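Local coordinates for protein adenosine kinase, putative (Trypanosoma brucei, PDB 3OTX) that probably phosphorylates adenosine to AMP with ATP and magnesium in purine salvage, and here holds the two-headed inhibitor bis(adenosine)-5'-pentaphosphate, at residues Asp19-Val24 / Cys125-Thr130; Gly37-Leu42 / Arg134-Asp139. The protein carries 1 engineered substitution. All coordinates share one frame; numbering follows the deposited sequence.

Contact 1 of 2, residues Asp19-Val24 / Cys125-Thr130; sequences DVSAHV and CAVCIT. With AP5 (bis(adenosine)-5'-pentaphosphate), chain C.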
loop_
_atom_site.group_PDB
_atom_site.type_symbol
_atom_site.label_atom_id
_atom_site.label_comp_id
_atom_site.label_asym_id
_atom_site.label_seq_id
_atom_site.Cartn_x
_atom_site.Cartn_y
_atom_site.Cartn_z
ATOM N N ASP A 19 10.109 -4.323 8.685
ATOM C CA ASP A 19 9.883 -3.181 9.576
ATOM C C ASP A 19 10.626 -3.337 10.883
ATOM O O ASP A 19 10.542 -4.378 11.548
ATOM C CB ASP A 19 8.403 -3.037 9.889
ATOM C CG ASP A 19 7.603 -2.497 8.720
ATOM O OD1 ASP A 19 8.201 -1.990 7.739
ATOM O OD2 ASP A 19 6.366 -2.544 8.825
ATOM N N VAL A 20 11.362 -2.290 11.258
ATOM C CA VAL A 20 12.163 -2.262 12.475
ATOM C C VAL A 20 11.488 -1.190 13.329
ATOM O O VAL A 20 11.626 -0.001 13.059
ATOM C CB VAL A 20 13.658 -1.980 12.151
ATOM C CG1 VAL A 20 14.547 -2.002 13.417
ATOM C CG2 VAL A 20 14.192 -3.021 11.170
ATOM N N SER A 21 10.730 -1.640 14.329
ATOM C CA SER A 21 9.775 -0.816 15.045
ATOM C C SER A 21 10.242 -0.623 16.474
ATOM O O SER A 21 10.683 -1.579 17.128
ATOM C CB SER A 21 8.417 -1.534 15.062
ATOM O OG SER A 21 7.377 -0.705 15.532
ATOM N N ALA A 22 10.183 0.617 16.946
ATOM C CA ALA A 22 10.460 0.923 18.350
ATOM C C ALA A 22 9.770 2.212 18.770
ATOM O O ALA A 22 9.458 3.078 17.937
ATOM C CB ALA A 22 11.969 1.017 18.608
ATOM N N HIS A 23 9.507 2.320 20.066
ATOM C CA HIS A 23 9.081 3.576 20.648
ATOM C C HIS A 23 10.295 4.467 20.840
ATOM O O HIS A 23 11.294 4.056 21.434
ATOM C CB HIS A 23 8.361 3.338 21.980
ATOM C CG HIS A 23 7.027 2.695 21.808
ATOM N ND1 HIS A 23 5.864 3.423 21.693
ATOM C CD2 HIS A 23 6.678 1.397 21.642
ATOM C CE1 HIS A 23 4.849 2.599 21.506
ATOM N NE2 HIS A 23 5.315 1.364 21.469
ATOM N N VAL A 24 10.189 5.687 20.317
ATOM C CA VAL A 24 11.262 6.655 20.392
ATOM C C VAL A 24 10.765 7.926 21.070
ATOM O O VAL A 24 9.554 8.149 21.214
ATOM C CB VAL A 24 11.847 7.004 18.995
ATOM C CG1 VAL A 24 12.359 5.747 18.305
ATOM C CG2 VAL A 24 10.802 7.702 18.123
ATOM N N CYS A 125 12.394 -0.740 6.936
ATOM C CA CYS A 125 11.720 0.525 7.199
ATOM C C CYS A 125 11.811 0.746 8.687
ATOM O O CYS A 125 11.368 -0.103 9.470
ATOM C CB CYS A 125 10.256 0.478 6.745
ATOM S SG CYS A 125 9.469 2.140 6.926
ATOM N N ALA A 126 12.392 1.871 9.087
ATOM C CA ALA A 126 12.390 2.246 10.515
ATOM C C ALA A 126 10.985 2.758 10.845
ATOM O O ALA A 126 10.470 3.651 10.190
ATOM C CB ALA A 126 13.448 3.294 10.814
ATOM N N VAL A 127 10.341 2.160 11.847
ATOM C CA VAL A 127 8.993 2.562 12.239
ATOM C C VAL A 127 9.139 3.174 13.627
ATOM O O VAL A 127 9.346 2.461 14.618
ATOM C CB VAL A 127 8.038 1.366 12.239
ATOM C CG1 VAL A 127 6.642 1.794 12.681
ATOM C CG2 VAL A 127 7.946 0.754 10.825
ATOM N N CYS A 128 9.140 4.505 13.679
ATOM C CA CYS A 128 9.438 5.233 14.915
ATOM C C CYS A 128 8.112 5.665 15.548
ATOM O O CYS A 128 7.375 6.462 14.966
ATOM C CB CYS A 128 10.344 6.438 14.634
ATOM S SG CYS A 128 11.761 6.061 13.596
ATOM N N ILE A 129 7.798 5.093 16.715
ATOM C CA ILE A 129 6.477 5.247 17.324
ATOM C C ILE A 129 6.610 6.279 18.445
ATOM O O ILE A 129 7.425 6.146 19.345
ATOM C CB ILE A 129 5.932 3.892 17.893
ATOM C CG1 ILE A 129 5.875 2.823 16.798
ATOM C CG2 ILE A 129 4.548 4.078 18.521
ATOM C CD1 ILE A 129 5.563 1.412 17.317
ATOM N N THR A 130 5.816 7.332 18.329
ATOM C CA THR A 130 5.753 8.364 19.359
ATOM C C THR A 130 4.280 8.482 19.682
ATOM O O THR A 130 3.514 9.136 18.959
ATOM C CB THR A 130 6.306 9.711 18.855
ATOM O OG1 THR A 130 5.615 10.089 17.659
ATOM C CG2 THR A 130 7.794 9.606 18.570
HETATM P PA AP5 C . -6.928 6.024 7.887
HETATM O O1A AP5 C . -6.407 6.672 9.165
HETATM O O2A AP5 C . -7.668 6.975 6.968
HETATM O O3A AP5 C . -5.771 5.344 6.998
HETATM P PB AP5 C . -4.276 5.903 6.762
HETATM O O1B AP5 C . -4.149 7.362 7.073
HETATM O O2B AP5 C . -3.867 5.450 5.403
HETATM O O3B AP5 C . -3.528 5.052 7.880
HETATM P PG AP5 C . -2.128 5.215 8.622
HETATM O O1G AP5 C . -2.253 4.505 9.935
HETATM O O2G AP5 C . -1.714 6.644 8.892
HETATM O O3G AP5 C . -1.225 4.394 7.663
HETATM P PD AP5 C . 0.361 4.084 7.724
HETATM O O1D AP5 C . 1.066 4.703 8.918
HETATM O O2D AP5 C . 0.872 4.397 6.346
HETATM O O3D AP5 C . 0.339 2.499 8.006
HETATM P PE AP5 C . 0.238 1.338 6.890
HETATM O O1E AP5 C . -0.726 1.755 5.815
HETATM O O2E AP5 C . -0.006 0.002 7.587
HETATM O O5F AP5 C . -7.799 4.748 8.318
HETATM C C5F AP5 C . -8.282 3.828 7.339
HETATM C C4F AP5 C . -9.481 3.104 7.900
HETATM O O4F AP5 C . -9.144 2.499 9.157
HETATM C C3F AP5 C . -10.662 4.003 8.256
HETATM O O3F AP5 C . -11.477 4.188 7.125
HETATM C C2F AP5 C . -11.319 3.279 9.395
HETATM O O2F AP5 C . -12.135 2.248 8.897
HETATM C C1F AP5 C . -10.131 2.624 10.106
HETATM N N9A AP5 C . -9.575 3.448 11.217
HETATM C C8A AP5 C . -8.354 4.130 11.225
HETATM N N7A AP5 C . -8.226 4.733 12.439
HETATM C C5A AP5 C . -9.313 4.437 13.190
HETATM C C6A AP5 C . -9.687 4.736 14.482
HETATM N N6A AP5 C . -8.872 5.381 15.320
HETATM N N1A AP5 C . -10.881 4.250 14.956
HETATM C C2A AP5 C . -11.708 3.450 14.183
HETATM N N3A AP5 C . -11.317 3.149 12.896
HETATM C C4A AP5 C . -10.143 3.608 12.419
HETATM O O5J AP5 C . 1.718 1.331 6.220
HETATM C C5J AP5 C . 2.849 1.026 7.018
HETATM C C4J AP5 C . 3.811 0.323 6.075
HETATM O O4J AP5 C . 4.378 1.257 5.141
HETATM C C3J AP5 C . 5.044 -0.259 6.774
HETATM O O3J AP5 C . 4.868 -1.674 6.852
HETATM C C2J AP5 C . 6.230 0.161 5.891
HETATM O O2J AP5 C . 7.126 -0.904 5.594
HETATM C C1J AP5 C . 5.536 0.641 4.640
HETATM N N9B AP5 C . 6.337 1.585 3.847
HETATM C C8B AP5 C . 6.829 2.779 4.301
HETATM N N7B AP5 C . 7.545 3.323 3.283
HETATM C C5B AP5 C . 7.498 2.482 2.202
HETATM C C6B AP5 C . 8.040 2.553 0.913
HETATM N N6B AP5 C . 8.856 3.535 0.498
HETATM N N1B AP5 C . 7.799 1.478 0.102
HETATM C C2B AP5 C . 6.989 0.417 0.435
HETATM N N3B AP5 C . 6.493 0.326 1.719
HETATM C C4B AP5 C . 6.726 1.376 2.564
#
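Asp19 and Cys125 meet where two parallel strands reach the bound inhibitor. The Asp19 carboxylate accepts a hydrogen bond from each hydroxyl of one ribose. AP5 O2J gives to Asp19 OD1 at 2.6 Å, and AP5 O3J gives to Asp19 OD2. Two bonds, one to each oxygen, should limit rotation of the carboxylate. Cys125 CB packs 3.4 Å from Asp19 OD1. Cys125 SG is anti to the backbone N (chi1 -174°), which brings it within 3.8 Å of AP5 C8B on the adenine. Asp19 CG stands beside its own backbone N (chi1 -73°), and there Val127 CG2, on the second strand, packs 3.9 Å from it.

Further on, Ile129 fits between Ser21 and His23. Ile129 CD1 reaches Ser21 OG at 3.3 Å, and Ile129 CG2 comes equally close to His23 CE1. Ile129 CB lies over one face of the His23 ring, 4.1 Å from the centroid, as a CH-pi contact. At the far end, Val24 CG2 takes the crowded position between backbone N and carbonyl carbon. There Val24 CG2 meets Thr130 CG2 at 3.6 Å and also touches Cys128 CB. Five backbone hydrogen bonds, from Val20 to Val24, tie the strands in parallel register.

The pair belongs to the small sheet that forms the lid over the sugar in ribokinase-family enzymes. Asp19, Cys125, Val127 and Ile129 share one face of it. On the other face, Ala22, Ala126 and Cys128 pack on Ile53 of helix 49-54. Helix 26-31 covers Val24 and Thr130. Strand 60-63 flanks 17-23, and strand 133-141 flanks 122-130.

Contact 2 of 2, residues Gly37-Leu42 / Arg134-Asp139; sequences GTAILL and RTLVAD. With AP5 (bis(adenosine)-5'-pentaphosphate), chain C.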
loop_
_atom_site.group_PDB
_atom_site.type_symbol
_atom_site.label_atom_id
_atom_site.label_comp_id
_atom_site.label_asym_id
_atom_site.label_seq_id
_atom_site.Cartn_x
_atom_site.Cartn_y
_atom_site.Cartn_z
ATOM N N GLY A 37 4.767 11.533 12.244
ATOM C CA GLY A 37 3.628 10.946 11.517
ATOM C C GLY A 37 3.739 10.867 10.005
ATOM O O GLY A 37 2.769 10.509 9.327
ATOM N N THR A 38 4.923 11.165 9.478
ATOM C CA THR A 38 5.192 11.136 8.046
ATOM C C THR A 38 6.046 9.932 7.655
ATOM O O THR A 38 6.700 9.328 8.530
ATOM C CB THR A 38 5.899 12.408 7.560
ATOM O OG1 THR A 38 7.227 12.483 8.107
ATOM C CG2 THR A 38 5.098 13.636 7.953
ATOM N N ALA A 39 6.031 9.598 6.364
ATOM C CA ALA A 39 6.938 8.605 5.773
ATOM C C ALA A 39 7.897 9.337 4.848
ATOM O O ALA A 39 7.500 10.274 4.175
ATOM C CB ALA A 39 6.167 7.566 4.980
ATOM N N ILE A 40 9.159 8.914 4.842
ATOM C CA ILE A 40 10.169 9.429 3.904
ATOM C C ILE A 40 11.018 8.258 3.418
ATOM O O ILE A 40 10.914 7.141 3.945
ATOM C CB ILE A 40 11.093 10.452 4.564
ATOM C CG1 ILE A 40 11.884 9.836 5.750
ATOM C CG2 ILE A 40 10.322 11.724 4.991
ATOM C CD1 ILE A 40 13.128 10.726 6.165
ATOM N N LEU A 41 11.807 8.499 2.368
ATOM C CA LEU A 41 12.913 7.624 2.025
ATOM C C LEU A 41 14.143 8.018 2.826
ATOM O O LEU A 41 14.424 9.208 3.035
ATOM C CB LEU A 41 13.231 7.728 0.524
ATOM C CG LEU A 41 12.007 7.402 -0.353
ATOM C CD1 LEU A 41 12.392 7.580 -1.807
ATOM C CD2 LEU A 41 11.490 6.004 -0.115
ATOM N N LEU A 42 14.891 7.007 3.273
ATOM C CA LEU A 42 16.135 7.266 3.977
ATOM C C LEU A 42 17.031 8.178 3.148
ATOM O O LEU A 42 17.221 7.944 1.947
ATOM C CB LEU A 42 16.861 5.956 4.236
ATOM C CG LEU A 42 18.226 6.098 4.898
ATOM C CD1 LEU A 42 18.007 6.387 6.359
ATOM C CD2 LEU A 42 18.976 4.777 4.723
ATOM N N ARG A 134 3.193 7.249 14.144
ATOM C CA ARG A 134 4.306 6.470 13.620
ATOM C C ARG A 134 4.983 7.286 12.514
ATOM O O ARG A 134 4.302 7.808 11.624
ATOM C CB ARG A 134 3.793 5.133 13.070
ATOM C CG ARG A 134 3.189 4.190 14.132
ATOM C CD ARG A 134 1.952 3.437 13.617
ATOM N NE ARG A 134 1.938 3.291 12.163
ATOM C CZ ARG A 134 2.450 2.258 11.502
ATOM N NH1 ARG A 134 3.020 1.250 12.158
ATOM N NH2 ARG A 134 2.383 2.233 10.188
ATOM N N THR A 135 6.306 7.393 12.571
ATOM C CA THR A 135 7.094 8.128 11.582
ATOM C C THR A 135 8.004 7.099 10.892
ATOM O O THR A 135 8.736 6.366 11.579
ATOM C CB THR A 135 7.921 9.196 12.269
ATOM O OG1 THR A 135 7.053 10.046 13.038
ATOM C CG2 THR A 135 8.704 10.035 11.259
ATOM N N LEU A 136 7.897 7.014 9.566
ATOM C CA LEU A 136 8.479 5.887 8.819
ATOM C C LEU A 136 9.635 6.364 7.966
ATOM O O LEU A 136 9.523 7.368 7.269
ATOM C CB LEU A 136 7.436 5.183 7.938
ATOM C CG LEU A 136 6.052 4.970 8.549
ATOM C CD1 LEU A 136 5.071 4.393 7.501
ATOM C CD2 LEU A 136 6.198 4.055 9.769
ATOM N N VAL A 137 10.757 5.652 8.045
ATOM C CA VAL A 137 11.940 5.960 7.225
ATOM C C VAL A 137 12.326 4.710 6.437
ATOM O O VAL A 137 12.828 3.758 7.002
ATOM C CB VAL A 137 13.082 6.407 8.110
ATOM C CG1 VAL A 137 14.333 6.760 7.265
ATOM C CG2 VAL A 137 12.666 7.647 8.934
ATOM N N ALA A 138 12.078 4.713 5.131
ATOM C CA ALA A 138 12.228 3.487 4.315
ATOM C C ALA A 138 13.578 3.474 3.609
ATOM O O ALA A 138 13.899 4.418 2.858
ATOM C CB ALA A 138 11.096 3.408 3.274
ATOM N N ASP A 139 14.365 2.419 3.848
ATOM C CA ASP A 139 15.627 2.168 3.158
ATOM C C ASP A 139 15.388 1.019 2.214
ATOM O O ASP A 139 15.396 -0.155 2.623
ATOM C CB ASP A 139 16.692 1.854 4.203
ATOM C CG ASP A 139 18.027 1.492 3.598
ATOM O OD1 ASP A 139 18.186 1.610 2.369
ATOM O OD2 ASP A 139 18.921 1.100 4.366
HETATM P PA AP5 C . -6.928 6.024 7.887
HETATM O O1A AP5 C . -6.407 6.672 9.165
HETATM O O2A AP5 C . -7.668 6.975 6.968
HETATM O O3A AP5 C . -5.771 5.344 6.998
HETATM P PB AP5 C . -4.276 5.903 6.762
HETATM O O1B AP5 C . -4.149 7.362 7.073
HETATM O O2B AP5 C . -3.867 5.450 5.403
HETATM O O3B AP5 C . -3.528 5.052 7.880
HETATM P PG AP5 C . -2.128 5.215 8.622
HETATM O O1G AP5 C . -2.253 4.505 9.935
HETATM O O2G AP5 C . -1.714 6.644 8.892
HETATM O O3G AP5 C . -1.225 4.394 7.663
HETATM P PD AP5 C . 0.361 4.084 7.724
HETATM O O1D AP5 C . 1.066 4.703 8.918
HETATM O O2D AP5 C . 0.872 4.397 6.346
HETATM O O3D AP5 C . 0.339 2.499 8.006
HETATM P PE AP5 C . 0.238 1.338 6.890
HETATM O O1E AP5 C . -0.726 1.755 5.815
HETATM O O2E AP5 C . -0.006 0.002 7.587
HETATM O O5F AP5 C . -7.799 4.748 8.318
HETATM C C5F AP5 C . -8.282 3.828 7.339
HETATM C C4F AP5 C . -9.481 3.104 7.900
HETATM O O4F AP5 C . -9.144 2.499 9.157
HETATM C C3F AP5 C . -10.662 4.003 8.256
HETATM O O3F AP5 C . -11.477 4.188 7.125
HETATM C C2F AP5 C . -11.319 3.279 9.395
HETATM O O2F AP5 C . -12.135 2.248 8.897
HETATM C C1F AP5 C . -10.131 2.624 10.106
HETATM N N9A AP5 C . -9.575 3.448 11.217
HETATM C C8A AP5 C . -8.354 4.130 11.225
HETATM N N7A AP5 C . -8.226 4.733 12.439
HETATM C C5A AP5 C . -9.313 4.437 13.190
HETATM C C6A AP5 C . -9.687 4.736 14.482
HETATM N N6A AP5 C . -8.872 5.381 15.320
HETATM N N1A AP5 C . -10.881 4.250 14.956
HETATM C C2A AP5 C . -11.708 3.450 14.183
HETATM N N3A AP5 C . -11.317 3.149 12.896
HETATM C C4A AP5 C . -10.143 3.608 12.419
HETATM O O5J AP5 C . 1.718 1.331 6.220
HETATM C C5J AP5 C . 2.849 1.026 7.018
HETATM C C4J AP5 C . 3.811 0.323 6.075
HETATM O O4J AP5 C . 4.378 1.257 5.141
HETATM C C3J AP5 C . 5.044 -0.259 6.774
HETATM O O3J AP5 C . 4.868 -1.674 6.852
HETATM C C2J AP5 C . 6.230 0.161 5.891
HETATM O O2J AP5 C . 7.126 -0.904 5.594
HETATM C C1J AP5 C . 5.536 0.641 4.640
HETATM N N9B AP5 C . 6.337 1.585 3.847
HETATM C C8B AP5 C . 6.829 2.779 4.301
HETATM N N7B AP5 C . 7.545 3.323 3.283
HETATM C C5B AP5 C . 7.498 2.482 2.202
HETATM C C6B AP5 C . 8.040 2.553 0.913
HETATM N N6B AP5 C . 8.856 3.535 0.498
HETATM N N1B AP5 C . 7.799 1.478 0.102
HETATM C C2B AP5 C . 6.989 0.417 0.435
HETATM N N3B AP5 C . 6.493 0.326 1.719
HETATM C C4B AP5 C . 6.726 1.376 2.564
HETATM O O HOH W 1 9.515 10.252 8.189
#
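Arg134, whose carbonyl O touches Gly37 CA, carries the flat group of this contact, its guanidinium. One face has Leu136 CD2 4.2 Å above the plane, offset toward the rim. AP5 O1D lies at the edge and in the plane, and takes a nearly straight hydrogen bond from Arg134 NH2 (3.1 Å, 172°). AP5 O3D approaches the group obliquely. Met296 O takes a hydrogen bond from Arg134 NH1. Arg134 is deposited in two conformers, so these contacts hold for the one described and are less certain than the rest.

Thr135 sets the start of the pairing. Thr135 OG1 stands beside its own backbone N (chi1 -55°) and accepts a hydrogen bond from Gly37 N at 2.8 Å. From Thr38 to Leu42 the bonds pass from backbone to backbone. Water 1 donates to both Thr38 O and Leu136 O, each of which also accepts a backbone N-H. Thr38 OG1 turns to Glu35 O.

Strand 39-41 is an outer strand of the five-stranded lid sheet of this ribokinase-like fold, parallel to 133-141. One face of the pair looks onto the inhibitor. Ala138 CB comes within 3.6 Å of AP5 N7B on the adenine, and Leu41 CD2 within 3.7 Å of its amino group, AP5 N6B. Ala39 CB meets Leu136 CB on the same face.

On the other face Ile40 and Val137 lie side by side and point the same way, with Ile40 CG1 3.9 Å from Val137 CG2. At the strand end, Leu42 CD1 crosses to Val137 CG1. The Leu42 and Asp139 side chains lie side by side, Leu42 CD2 3.6 Å from Asp139 CG. Ile49 of helix 49-54 packs on both Leu42 and Val137.

In the fold
Of the four strands in these contacts, 17-23 is the first to appear from the N terminus, and 39-41 follows after helix 26-31. Their partners, 122-130 and 133-141, come much later and are consecutive. Contact 1 therefore closes a loop of about 100 residues and contact 2 one of about 91. The loops cross, since the four segments alternate along the chain. Antiparallel pairing of 122-130 with 133-141 joins the contacts: Ala126 with Val137, and Cys128 with Thr135, probably by hydrogen bonds. The centres are 9 Å apart. Together they give four of the five lid strands. Contact 1 grips the ribose hydroxyls, and contact 2 lies against the adenine and bonds the phosphates.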